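Local coordinates for AlyGC (PDB 5GKD), which breaks down alginate as a polysaccharide lyase of family 6, a calcium-binding enzyme built from parallel beta-helix coils, at residues W693-V698 and T717-G722; D22-A27 and I48-Q53; R226-F231 and E248-F253; L502-N507 and R533-P538. All coordinates share one frame; numbering follows the deposited sequence.

Contact 1 (W693-V698 and T717-G722); sequences WVTGNV and TTTISG
Trp-693 and Thr-719 meet on one face of two parallel strands, the indole lying obliquely to the threonine. Its pyrrole corner does the touching: CD1 of Trp-693 is 3.4 Å from CB of Thr-719. The ring torsion (chi2 -77°) turns CD1 to that side. On the other face Val-694 and Ile-720 lie side by side and point the same way, with CB of Val-694 3.8 Å from CG1 of Ile-720. Between the faces run the backbone bonds. Val-694 N donates to Thr-719 O over 2.9 Å in a nearly straight bond (166°), and Ser-721 N returns a longer, more bent one of 3.2 Å to Val-694 O. Further along, Gly-696 N reaches Gly-722 O at 3.2 Å in a weak bond, both glycines having positive phi. The second shell is rich in asparagine: Asn-723 bonds through ND2 to Val-694 O and through OD1 to Asn-697 N, while Asn-697 OD1 accepts from Asn-673 ND2 and its ND2 donates to Met-670 O. Val-694 also packs on Phe-683 of strand 681-685. The register thus rests on main-chain bonds and side-chain amides, with the exposed Trp-693 face adding chiefly van der Waals contact.

Contact 2 (D22-A27 and I48-Q53); sequences DDIILA and ITLRGQ
Arg-51 reaches across the strand pair to Asp-23 and Ile-25, on the face these three share with Thr-49. From CB its chain starts in the crowded position between backbone N and carbonyl carbon (chi1 38°), and CG lies 4.0 Å from Ile-24 O. CD passes 3.4 Å from Asp-23 OD2, and a bend at chi3 (-84°) places NE. CZ then rests 4.0 Å from Ile-25 CD1, which covers one guanidinium face. NH1 ends the path at Asp-23 OD2, a 3.0 Å salt bridge close to the guanidinium plane that uses the oxygen's anti lone pair; the carboxylate stands steeply across that plane (81°). An alanine here would probably leave Asp-23 without this charge partner and strip the cover from Ile-25 CD1. A water bonds Asp-23 OD1 and Thr-49 OG1, each at 2.9 Å. On the other face CD2 of Leu-50 packs 3.7 Å from Leu-26 CG and also touches CG2 of Ile-24. Five backbone hydrogen bonds, from Thr-49 N to Gln-53 N, tie the strands in register. With strand 2-5 beside one strand and 73-81 beside the other, this is the parallel stacking of successive coils typical of the pectate-lyase-like beta-helix.

Contact 3 (R226-F231 and E248-F253); sequences RNNVFF and ENNVFF
Phe-230 and Phe-252 form the tight part of the contact, an offset stack with ring centroids 4.4 Å apart and planes only 10° from parallel. CD1 of Phe-230 sits over the rim of the Phe-252 ring, 3.5 Å from CE2; Phe-206 stacks on Phe-230 in turn, and Leu-237 touches both rings. Next to them the amides of Asn-228 and Asn-250 are nearly coplanar. Asn-250 OD1 is gripped twice, by Asn-228 ND2 at 3.0 Å in the carbonyl plane and by Asn-228 N, also at 3.0 Å, from a tilted direction. The ladder runs on through Asn-204, whose ND2 bonds Asn-228 OD1, and Asn-275, whose OD1 accepts from Asn-250 N. On the more open side Asn-249 ND2 makes a straight bond (167°) of 3.0 Å to Asn-227 OD1, 33° off that carbonyl plane, and Asn-249 OD1 accepts from Asn-274 ND2. Looser are Arg-226 NE, 4.0 Å from Glu-248 OE1 and beyond a salt bridge, and Phe-231, whose CD2 lies 4.2 Å from Phe-253 CB without stacking. The buried amides are thus satisfied by one another and by main-chain carbonyls (Val-201 O, Ile-225 O), while the outer charges probably attract only weakly.

Contact 4 (L502-N507 and R533-P538); sequences LIEINN and RTTRLP
The guanidinium of Arg-533 is sandwiched, with Glu-504 CB over one face and Arg-536 NH1 over the centre of the other, 3.3 Å above the plane. At its edge NH1 donates twice: to Glu-504 OE1 at 2.9 Å, a salt bridge to the anti lone pair with the oxygen 20° out of plane, and to Thr-534 O at 3.1 Å. NE bonds Thr-501 OG1. Glu-504 meets it from an extended chain, CG anti to the backbone N (chi1 172°), its carboxylate 72° from the guanidinium plane. A water donates to Glu-504 OE1 (3.0 Å) and accepts from Arg-536 N, joining the carboxylate to the main chain there. An alanine in place of Arg-533 would probably leave Glu-504 without its charge partner and take away the flat group against which Arg-536 NH1 lies. Thr-535 N bonds Ile-505 O at 2.7 Å from above the carbonyl plane, and Thr-535 OG1 accepts from Leu-537 N, an ST turn. Beyond it, Arg-536 packs on Pro-538 of the second subunit, and Glu-121 of that subunit makes long, weak ion pairs with both arginines. Strand 503-505 lies between 477-479 and 530-534, with Ile-505 and Thr-534 on Tyr-543 of strand 543-548.

In the fold
All four contacts join parallel strands from neighbouring coils, but in different places. Contacts 2 and 3 share the strand system of the first beta-helix, their centres about 34 Å apart; contacts 1 and 4 belong to the later strands, on two different sheets. Contacts 2 and 4 are buried, each with an arginine-aspartate or arginine-glutamate salt bridge. Contacts 1 and 3 are partly buried: contact 3 is bonded by asparagine amides across the pair, whereas contact 1 is held by main-chain bonds, with asparagines around it. Contact 3 adds stacked aromatic rings, and the side chain of Phe-230 lies about 14 Å from the calcium ion. Contact 1, near the C-terminus, is the most exposed; contact 4 alone touches the second subunit.

Contact 1 (W693-V698 and T717-G722)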
loop_
_atom_site.group_PDB
_atom_site.type_symbol
_atom_site.label_atom_id
_atom_site.label_comp_id
_atom_site.label_asym_id
_atom_site.label_seq_id
_atom_site.Cartn_x
_atom_site.Cartn_y
_atom_site.Cartn_z
ATOM N N TRP A 693 -15.485 -6.458 28.328
ATOM C CA TRP A 693 -16.730 -6.308 29.087
ATOM C C TRP A 693 -17.876 -6.062 28.113
ATOM O O TRP A 693 -17.913 -5.025 27.451
ATOM C CB TRP A 693 -16.662 -5.156 30.087
ATOM C CG TRP A 693 -15.880 -5.478 31.267
ATOM C CD1 TRP A 693 -16.263 -6.255 32.328
ATOM C CD2 TRP A 693 -14.550 -5.046 31.540
ATOM N NE1 TRP A 693 -15.242 -6.335 33.243
ATOM C CE2 TRP A 693 -14.179 -5.599 32.784
ATOM C CE3 TRP A 693 -13.632 -4.241 30.855
ATOM C CZ2 TRP A 693 -12.929 -5.372 33.355
ATOM C CZ3 TRP A 693 -12.395 -4.013 31.425
ATOM C CH2 TRP A 693 -12.055 -4.579 32.660
ATOM N N VAL A 694 -18.815 -7.001 28.048
ATOM C CA VAL A 694 -19.980 -6.898 27.174
ATOM C C VAL A 694 -21.197 -7.091 28.065
ATOM O O VAL A 694 -21.596 -8.226 28.344
ATOM C CB VAL A 694 -19.957 -7.929 26.041
ATOM C CG1 VAL A 694 -21.204 -7.790 25.188
ATOM C CG2 VAL A 694 -18.699 -7.759 25.204
ATOM N N THR A 695 -21.788 -5.987 28.521
ATOM C CA THR A 695 -22.863 -6.031 29.499
ATOM C C THR A 695 -23.962 -5.056 29.118
ATOM O O THR A 695 -23.713 -4.028 28.486
ATOM C CB THR A 695 -22.361 -5.698 30.918
ATOM O OG1 THR A 695 -21.878 -4.352 30.949
ATOM C CG2 THR A 695 -21.242 -6.655 31.335
ATOM N N GLY A 696 -25.186 -5.390 29.520
ATOM C CA GLY A 696 -26.303 -4.483 29.347
ATOM C C GLY A 696 -26.829 -4.358 27.938
ATOM O O GLY A 696 -27.596 -3.432 27.659
ATOM N N ASN A 697 -26.470 -5.270 27.042
ATOM C CA ASN A 697 -26.896 -5.159 25.654
ATOM C C ASN A 697 -28.154 -5.987 25.394
ATOM O O ASN A 697 -28.480 -6.921 26.127
ATOM C CB ASN A 697 -25.776 -5.600 24.701
ATOM C CG ASN A 697 -24.462 -4.852 24.948
ATOM O OD1 ASN A 697 -24.254 -3.760 24.416
ATOM N ND2 ASN A 697 -23.579 -5.435 25.781
ATOM N N VAL A 698 -28.863 -5.633 24.328
ATOM C CA VAL A 698 -29.967 -6.434 23.816
ATOM C C VAL A 698 -29.536 -7.054 22.496
ATOM O O VAL A 698 -29.172 -6.337 21.555
ATOM C CB VAL A 698 -31.243 -5.599 23.633
ATOM C CG1 VAL A 698 -32.308 -6.434 22.973
ATOM C CG2 VAL A 698 -31.723 -5.050 24.969
ATOM N N THR A 717 -9.409 -11.638 30.559
ATOM C CA THR A 717 -10.418 -11.481 31.556
ATOM C C THR A 717 -11.573 -10.999 30.701
ATOM O O THR A 717 -11.586 -9.902 30.205
ATOM C CB THR A 717 -10.031 -10.601 32.732
ATOM O OG1 THR A 717 -10.410 -9.262 32.490
ATOM C CG2 THR A 717 -8.587 -10.676 32.983
ATOM N N THR A 718 -12.522 -11.891 30.529
ATOM C CA THR A 718 -13.639 -11.692 29.616
ATOM C C THR A 718 -14.935 -11.825 30.403
ATOM O O THR A 718 -15.264 -12.915 30.884
ATOM C CB THR A 718 -13.582 -12.703 28.477
ATOM O OG1 THR A 718 -12.299 -12.628 27.855
ATOM C CG2 THR A 718 -14.668 -12.436 27.442
ATOM N N THR A 719 -15.657 -10.718 30.529
ATOM C CA THR A 719 -16.935 -10.645 31.224
ATOM C C THR A 719 -18.017 -10.363 30.190
ATOM O O THR A 719 -18.089 -9.255 29.653
ATOM C CB THR A 719 -16.913 -9.548 32.287
ATOM O OG1 THR A 719 -15.997 -9.897 33.322
ATOM C CG2 THR A 719 -18.302 -9.326 32.893
ATOM N N ILE A 720 -18.856 -11.355 29.908
ATOM C CA ILE A 720 -19.968 -11.207 28.974
ATOM C C ILE A 720 -21.212 -11.688 29.710
ATOM O O ILE A 720 -21.444 -12.895 29.834
ATOM C CB ILE A 720 -19.751 -11.978 27.668
ATOM C CG1 ILE A 720 -18.586 -11.373 26.878
ATOM C CG2 ILE A 720 -21.007 -11.941 26.816
ATOM C CD1 ILE A 720 -18.139 -12.204 25.684
ATOM N N SER A 721 -22.003 -10.750 30.225
ATOM C CA SER A 721 -23.160 -11.116 31.030
ATOM C C SER A 721 -24.095 -9.925 31.142
ATOM O O SER A 721 -23.747 -8.793 30.799
ATOM C CB SER A 721 -22.734 -11.581 32.418
ATOM O OG SER A 721 -22.133 -10.499 33.100
ATOM N N GLY A 722 -25.283 -10.191 31.674
ATOM C CA GLY A 722 -26.257 -9.134 31.849
ATOM C C GLY A 722 -26.866 -8.673 30.554
ATOM O O GLY A 722 -27.319 -7.530 30.459
#

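Contact 2 (D22-A27 and I48-Q53)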
loop_
_atom_site.group_PDB
_atom_site.type_symbol
_atom_site.label_atom_id
_atom_site.label_comp_id
_atom_site.label_asym_id
_atom_site.label_seq_id
_atom_site.Cartn_x
_atom_site.Cartn_y
_atom_site.Cartn_z
ATOM N N ASP A 22 41.664 22.643 15.924
ATOM C CA ASP A 22 40.947 23.402 14.911
ATOM C C ASP A 22 39.445 23.147 14.982
ATOM O O ASP A 22 38.994 22.084 15.420
ATOM C CB ASP A 22 41.457 23.059 13.515
ATOM C CG ASP A 22 42.892 23.520 13.279
ATOM O OD1 ASP A 22 43.388 24.436 13.966
ATOM O OD2 ASP A 22 43.519 22.953 12.383
ATOM N N ASP A 23 38.677 24.156 14.557
ATOM C CA ASP A 23 37.225 24.088 14.392
ATOM C C ASP A 23 36.886 24.198 12.907
ATOM O O ASP A 23 37.276 25.167 12.249
ATOM C CB ASP A 23 36.516 25.216 15.151
ATOM C CG ASP A 23 36.643 25.090 16.651
ATOM O OD1 ASP A 23 37.608 24.448 17.114
ATOM O OD2 ASP A 23 35.777 25.630 17.373
ATOM N N ILE A 24 36.169 23.214 12.386
ATOM C CA ILE A 24 35.579 23.300 11.058
ATOM C C ILE A 24 34.181 23.874 11.235
ATOM O O ILE A 24 33.375 23.333 11.994
ATOM C CB ILE A 24 35.540 21.926 10.378
ATOM C CG1 ILE A 24 36.958 21.368 10.260
ATOM C CG2 ILE A 24 34.842 22.027 9.022
ATOM C CD1 ILE A 24 37.037 19.980 9.721
ATOM N N ILE A 25 33.898 24.981 10.562
ATOM C CA ILE A 25 32.685 25.756 10.798
ATOM C C ILE A 25 31.811 25.695 9.547
ATOM O O ILE A 25 32.178 26.226 8.488
ATOM C CB ILE A 25 33.011 27.206 11.174
ATOM C CG1 ILE A 25 33.865 27.258 12.440
ATOM C CG2 ILE A 25 31.738 27.995 11.364
ATOM C CD1 ILE A 25 34.218 28.682 12.850
ATOM N N LEU A 26 30.649 25.058 9.666
ATOM C CA LEU A 26 29.661 25.079 8.594
ATOM C C LEU A 26 28.967 26.434 8.589
ATOM O O LEU A 26 28.338 26.812 9.583
ATOM C CB LEU A 26 28.631 23.963 8.760
ATOM C CG LEU A 26 29.090 22.509 8.807
ATOM C CD1 LEU A 26 27.868 21.570 8.819
ATOM C CD2 LEU A 26 30.063 22.192 7.669
ATOM N N ALA A 27 29.089 27.152 7.474
ATOM C CA ALA A 27 28.492 28.467 7.324
ATOM C C ALA A 27 26.971 28.404 7.448
ATOM O O ALA A 27 26.331 27.441 7.033
ATOM C CB ALA A 27 28.881 29.067 5.961
ATOM N N ILE A 48 39.211 18.112 17.762
ATOM C CA ILE A 48 38.825 18.687 16.474
ATOM C C ILE A 48 37.310 18.813 16.447
ATOM O O ILE A 48 36.597 17.841 16.716
ATOM C CB ILE A 48 39.331 17.842 15.301
ATOM C CG1 ILE A 48 40.842 17.660 15.403
ATOM C CG2 ILE A 48 38.985 18.506 13.984
ATOM C CD1 ILE A 48 41.385 16.721 14.363
ATOM N N THR A 49 36.823 20.008 16.145
ATOM C CA THR A 49 35.419 20.355 16.295
ATOM C C THR A 49 34.796 20.624 14.927
ATOM O O THR A 49 35.419 21.244 14.060
ATOM C CB THR A 49 35.279 21.587 17.204
ATOM O OG1 THR A 49 35.813 21.288 18.500
ATOM C CG2 THR A 49 33.836 22.023 17.344
ATOM N N LEU A 50 33.586 20.120 14.731
ATOM C CA LEU A 50 32.695 20.480 13.628
ATOM C C LEU A 50 31.491 21.181 14.232
ATOM O O LEU A 50 30.793 20.583 15.054
ATOM C CB LEU A 50 32.227 19.238 12.876
ATOM C CG LEU A 50 31.749 19.232 11.419
ATOM C CD1 LEU A 50 30.597 18.282 11.213
ATOM C CD2 LEU A 50 31.506 20.595 10.771
ATOM N N ARG A 51 31.232 22.427 13.829
ATOM C CA ARG A 51 30.150 23.169 14.462
ATOM C C ARG A 51 29.508 24.129 13.471
ATOM O O ARG A 51 30.107 24.531 12.479
ATOM C CB ARG A 51 30.626 23.932 15.708
ATOM C CG ARG A 51 31.990 24.527 15.575
ATOM C CD ARG A 51 32.410 25.369 16.796
ATOM N NE ARG A 51 31.864 26.698 16.617
ATOM C CZ ARG A 51 32.576 27.795 16.425
ATOM N NH1 ARG A 51 33.891 27.771 16.441
ATOM N NH2 ARG A 51 31.939 28.929 16.242
ATOM N N GLY A 52 28.265 24.490 13.753
ATOM C CA GLY A 52 27.589 25.478 12.942
ATOM C C GLY A 52 28.070 26.873 13.304
ATOM O O GLY A 52 28.352 27.173 14.463
ATOM N N GLN A 53 28.180 27.721 12.278
ATOM C CA GLN A 53 28.611 29.103 12.466
ATOM C C GLN A 53 27.786 29.804 13.535
ATOM O O GLN A 53 28.330 30.390 14.474
ATOM C CB GLN A 53 28.504 29.853 11.138
ATOM C CG GLN A 53 29.026 31.273 11.172
ATOM C CD GLN A 53 28.758 32.012 9.869
ATOM O OE1 GLN A 53 28.182 31.469 8.935
ATOM N NE2 GLN A 53 29.161 33.263 9.816
HETATM O O HOH W 1 38.573 22.028 18.467
#

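Contact 3 (R226-F231 and E248-F253)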
loop_
_atom_site.group_PDB
_atom_site.type_symbol
_atom_site.label_atom_id
_atom_site.label_comp_id
_atom_site.label_asym_id
_atom_site.label_seq_id
_atom_site.Cartn_x
_atom_site.Cartn_y
_atom_site.Cartn_z
ATOM N N ARG A 226 19.943 7.246 35.988
ATOM C CA ARG A 226 19.858 8.024 37.212
ATOM C C ARG A 226 19.416 9.430 36.918
ATOM O O ARG A 226 19.741 9.997 35.864
ATOM C CB ARG A 226 21.200 8.090 37.920
ATOM C CG ARG A 226 22.175 8.814 36.989
ATOM C CD ARG A 226 23.610 8.725 37.361
ATOM N NE ARG A 226 23.793 8.657 38.785
ATOM C CZ ARG A 226 23.843 9.714 39.559
ATOM N NH1 ARG A 226 23.714 10.943 39.059
ATOM N NH2 ARG A 226 24.011 9.569 40.845
ATOM N N ASN A 227 18.654 10.019 37.845
ATOM C CA ASN A 227 18.410 11.451 37.866
ATOM C C ASN A 227 17.703 11.946 36.611
ATOM O O ASN A 227 17.853 13.106 36.235
ATOM C CB ASN A 227 19.714 12.224 38.036
ATOM C CG ASN A 227 20.306 12.055 39.408
ATOM O OD1 ASN A 227 20.904 11.031 39.700
ATOM N ND2 ASN A 227 20.129 13.052 40.263
ATOM N N ASN A 228 16.911 11.101 35.971
ATOM C CA ASN A 228 16.139 11.499 34.811
ATOM C C ASN A 228 14.705 11.819 35.208
ATOM O O ASN A 228 14.196 11.314 36.206
ATOM C CB ASN A 228 16.152 10.394 33.755
ATOM C CG ASN A 228 17.547 9.980 33.385
ATOM O OD1 ASN A 228 18.222 10.655 32.594
ATOM N ND2 ASN A 228 18.010 8.880 33.971
ATOM N N VAL A 229 14.048 12.642 34.401
ATOM C CA VAL A 229 12.661 13.023 34.622
ATOM C C VAL A 229 11.823 12.515 33.459
ATOM O O VAL A 229 12.194 12.692 32.295
ATOM C CB VAL A 229 12.508 14.544 34.801
ATOM C CG1 VAL A 229 11.037 14.919 34.839
ATOM C CG2 VAL A 229 13.195 14.979 36.073
ATOM N N PHE A 230 10.709 11.863 33.779
ATOM C CA PHE A 230 9.779 11.338 32.792
ATOM C C PHE A 230 8.438 12.044 32.966
ATOM O O PHE A 230 7.703 11.761 33.913
ATOM C CB PHE A 230 9.630 9.831 32.959
ATOM C CG PHE A 230 10.921 9.085 32.854
ATOM C CD1 PHE A 230 11.751 8.951 33.951
ATOM C CD2 PHE A 230 11.295 8.491 31.652
ATOM C CE1 PHE A 230 12.941 8.243 33.855
ATOM C CE2 PHE A 230 12.468 7.808 31.549
ATOM C CZ PHE A 230 13.295 7.677 32.654
ATOM N N PHE A 231 8.096 12.928 32.043
ATOM C CA PHE A 231 6.913 13.771 32.179
ATOM C C PHE A 231 5.843 13.278 31.224
ATOM O O PHE A 231 6.009 13.367 30.006
ATOM C CB PHE A 231 7.244 15.232 31.901
ATOM C CG PHE A 231 6.054 16.163 32.025
ATOM C CD1 PHE A 231 5.244 16.430 30.937
ATOM C CD2 PHE A 231 5.761 16.772 33.237
ATOM C CE1 PHE A 231 4.170 17.285 31.053
ATOM C CE2 PHE A 231 4.706 17.639 33.357
ATOM C CZ PHE A 231 3.902 17.892 32.268
ATOM N N GLU A 248 18.106 4.801 39.693
ATOM C CA GLU A 248 18.219 5.569 40.923
ATOM C C GLU A 248 17.952 7.056 40.691
ATOM O O GLU A 248 18.281 7.599 39.640
ATOM C CB GLU A 248 19.594 5.266 41.517
ATOM C CG GLU A 248 20.687 6.258 41.345
ATOM C CD GLU A 248 21.951 5.795 42.044
ATOM O OE1 GLU A 248 22.988 5.650 41.370
ATOM O OE2 GLU A 248 21.889 5.533 43.257
ATOM N N ASN A 249 17.280 7.692 41.650
ATOM C CA ASN A 249 17.024 9.136 41.655
ATOM C C ASN A 249 16.170 9.617 40.482
ATOM O O ASN A 249 16.156 10.812 40.188
ATOM C CB ASN A 249 18.320 9.963 41.664
ATOM C CG ASN A 249 19.338 9.467 42.661
ATOM O OD1 ASN A 249 19.004 8.874 43.683
ATOM N ND2 ASN A 249 20.599 9.725 42.372
ATOM N N ASN A 250 15.451 8.738 39.802
ATOM C CA ASN A 250 14.589 9.168 38.720
ATOM C C ASN A 250 13.248 9.659 39.245
ATOM O O ASN A 250 12.797 9.282 40.328
ATOM C CB ASN A 250 14.374 8.018 37.737
ATOM C CG ASN A 250 15.677 7.541 37.135
ATOM O OD1 ASN A 250 16.259 8.220 36.291
ATOM N ND2 ASN A 250 16.162 6.396 37.596
ATOM N N VAL A 251 12.598 10.490 38.443
ATOM C CA VAL A 251 11.338 11.130 38.792
ATOM C C VAL A 251 10.345 10.951 37.643
ATOM O O VAL A 251 10.637 11.318 36.502
ATOM C CB VAL A 251 11.543 12.627 39.101
ATOM C CG1 VAL A 251 10.202 13.322 39.282
ATOM C CG2 VAL A 251 12.414 12.813 40.331
ATOM N N PHE A 252 9.156 10.436 37.958
ATOM C CA PHE A 252 8.100 10.161 36.989
ATOM C C PHE A 252 6.869 10.985 37.352
ATOM O O PHE A 252 6.211 10.711 38.368
ATOM C CB PHE A 252 7.726 8.680 36.977
ATOM C CG PHE A 252 8.828 7.754 36.566
ATOM C CD1 PHE A 252 9.871 7.461 37.422
ATOM C CD2 PHE A 252 8.773 7.115 35.344
ATOM C CE1 PHE A 252 10.862 6.575 37.039
ATOM C CE2 PHE A 252 9.754 6.237 34.948
ATOM C CZ PHE A 252 10.804 5.968 35.788
ATOM N N PHE A 253 6.545 11.976 36.537
ATOM C CA PHE A 253 5.336 12.786 36.731
ATOM C C PHE A 253 4.305 12.322 35.718
ATOM O O PHE A 253 4.280 12.794 34.582
ATOM C CB PHE A 253 5.611 14.276 36.564
ATOM C CG PHE A 253 6.446 14.868 37.658
ATOM C CD1 PHE A 253 6.066 14.739 38.979
ATOM C CD2 PHE A 253 7.589 15.565 37.363
ATOM C CE1 PHE A 253 6.838 15.283 39.981
ATOM C CE2 PHE A 253 8.352 16.125 38.362
ATOM C CZ PHE A 253 7.976 15.984 39.668
#

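Contact 4 (L502-N507 and R533-P538)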
loop_
_atom_site.group_PDB
_atom_site.type_symbol
_atom_site.label_atom_id
_atom_site.label_comp_id
_atom_site.label_asym_id
_atom_site.label_seq_id
_atom_site.Cartn_x
_atom_site.Cartn_y
_atom_site.Cartn_z
ATOM N N LEU A 502 -15.087 10.910 -0.990
ATOM C CA LEU A 502 -15.434 12.260 -0.578
ATOM C C LEU A 502 -14.247 12.963 0.070
ATOM O O LEU A 502 -13.853 14.050 -0.353
ATOM C CB LEU A 502 -16.613 12.217 0.391
ATOM C CG LEU A 502 -17.038 13.590 0.886
ATOM C CD1 LEU A 502 -17.459 14.437 -0.298
ATOM C CD2 LEU A 502 -18.143 13.468 1.913
ATOM N N ILE A 503 -13.665 12.351 1.101
ATOM C CA ILE A 503 -12.593 12.960 1.883
ATOM C C ILE A 503 -11.429 11.985 2.010
ATOM O O ILE A 503 -11.615 10.832 2.420
ATOM C CB ILE A 503 -13.069 13.388 3.283
ATOM C CG1 ILE A 503 -14.145 14.458 3.173
ATOM C CG2 ILE A 503 -11.895 13.909 4.099
ATOM C CD1 ILE A 503 -14.761 14.820 4.497
ATOM N N GLU A 504 -10.233 12.473 1.699
ATOM C CA GLU A 504 -8.976 11.754 1.830
ATOM C C GLU A 504 -8.125 12.440 2.890
ATOM O O GLU A 504 -7.956 13.660 2.859
ATOM C CB GLU A 504 -8.231 11.727 0.495
ATOM C CG GLU A 504 -6.838 11.167 0.567
ATOM C CD GLU A 504 -6.082 11.336 -0.739
ATOM O OE1 GLU A 504 -5.965 10.355 -1.498
ATOM O OE2 GLU A 504 -5.607 12.460 -1.008
ATOM N N ILE A 505 -7.605 11.666 3.827
ATOM C CA ILE A 505 -6.790 12.199 4.910
ATOM C C ILE A 505 -5.326 11.913 4.581
ATOM O O ILE A 505 -4.899 10.756 4.537
ATOM C CB ILE A 505 -7.197 11.617 6.271
ATOM C CG1 ILE A 505 -8.688 11.851 6.519
ATOM C CG2 ILE A 505 -6.361 12.242 7.393
ATOM C CD1 ILE A 505 -9.223 11.209 7.808
ATOM N N ASN A 506 -4.568 12.977 4.344
ATOM C CA ASN A 506 -3.144 12.940 4.057
ATOM C C ASN A 506 -2.340 13.238 5.312
ATOM O O ASN A 506 -2.885 13.599 6.353
ATOM C CB ASN A 506 -2.787 13.962 2.975
ATOM C CG ASN A 506 -3.329 13.587 1.606
ATOM O OD1 ASN A 506 -4.021 14.373 0.949
ATOM N ND2 ASN A 506 -3.009 12.390 1.162
ATOM N N ASN A 507 -1.016 13.109 5.187
ATOM C CA ASN A 507 -0.109 13.526 6.244
ATOM C C ASN A 507 -0.479 14.910 6.743
ATOM O O ASN A 507 -0.725 15.819 5.949
ATOM C CB ASN A 507 1.333 13.521 5.736
ATOM C CG ASN A 507 1.870 12.125 5.553
ATOM O OD1 ASN A 507 1.524 11.213 6.302
ATOM N ND2 ASN A 507 2.717 11.946 4.559
ATOM N N ARG A 533 -11.450 8.114 3.835
ATOM C CA ARG A 533 -10.302 7.219 3.892
ATOM C C ARG A 533 -9.054 8.048 4.121
ATOM O O ARG A 533 -9.058 9.267 3.938
ATOM C CB ARG A 533 -10.161 6.383 2.603
ATOM C CG ARG A 533 -9.860 7.181 1.323
ATOM C CD ARG A 533 -9.542 6.275 0.114
ATOM N NE ARG A 533 -9.535 7.036 -1.132
ATOM C CZ ARG A 533 -8.525 7.804 -1.541
ATOM N NH1 ARG A 533 -7.413 7.895 -0.814
ATOM N NH2 ARG A 533 -8.607 8.473 -2.682
ATOM N N THR A 534 -7.987 7.372 4.541
ATOM C CA THR A 534 -6.672 7.971 4.464
ATOM C C THR A 534 -6.194 7.951 3.020
ATOM O O THR A 534 -6.737 7.245 2.172
ATOM C CB THR A 534 -5.655 7.232 5.347
ATOM O OG1 THR A 534 -5.403 5.928 4.816
ATOM C CG2 THR A 534 -6.151 7.114 6.773
ATOM N N THR A 535 -5.136 8.712 2.749
ATOM C CA THR A 535 -4.364 8.477 1.537
ATOM C C THR A 535 -3.959 7.010 1.450
ATOM O O THR A 535 -3.829 6.315 2.462
ATOM C CB THR A 535 -3.113 9.359 1.498
ATOM O OG1 THR A 535 -2.347 9.072 0.323
ATOM C CG2 THR A 535 -2.243 9.124 2.714
ATOM N N ARG A 536 -3.765 6.534 0.227
ATOM C CA ARG A 536 -3.255 5.193 0.023
ATOM C C ARG A 536 -1.736 5.164 -0.099
ATOM O O ARG A 536 -1.145 4.079 -0.163
ATOM C CB ARG A 536 -3.921 4.569 -1.198
ATOM C CG ARG A 536 -5.450 4.508 -1.068
ATOM C CD ARG A 536 -6.046 3.748 -2.214
ATOM N NE ARG A 536 -7.493 3.610 -2.143
ATOM C CZ ARG A 536 -8.341 4.323 -2.877
ATOM N NH1 ARG A 536 -7.884 5.241 -3.706
ATOM N NH2 ARG A 536 -9.644 4.121 -2.774
ATOM N N LEU A 537 -1.106 6.314 -0.128
ATOM C CA LEU A 537 0.332 6.363 0.049
ATOM C C LEU A 537 0.632 6.083 1.515
ATOM O O LEU A 537 -0.060 6.624 2.384
ATOM C CB LEU A 537 0.882 7.716 -0.376
ATOM C CG LEU A 537 1.026 7.935 -1.888
ATOM C CD1 LEU A 537 -0.316 8.008 -2.610
ATOM C CD2 LEU A 537 1.836 9.199 -2.171
ATOM N N PRO A 538 1.584 5.200 1.832
ATOM C CA PRO A 538 1.925 4.954 3.238
ATOM C C PRO A 538 2.220 6.275 3.923
ATOM O O PRO A 538 2.967 7.110 3.404
ATOM C CB PRO A 538 3.174 4.063 3.163
ATOM C CG PRO A 538 3.189 3.499 1.802
ATOM C CD PRO A 538 2.513 4.523 0.915
HETATM O O HOH W 2 -4.218 8.040 -2.259
HETATM O O HOH W 3 4.350 9.842 3.957
#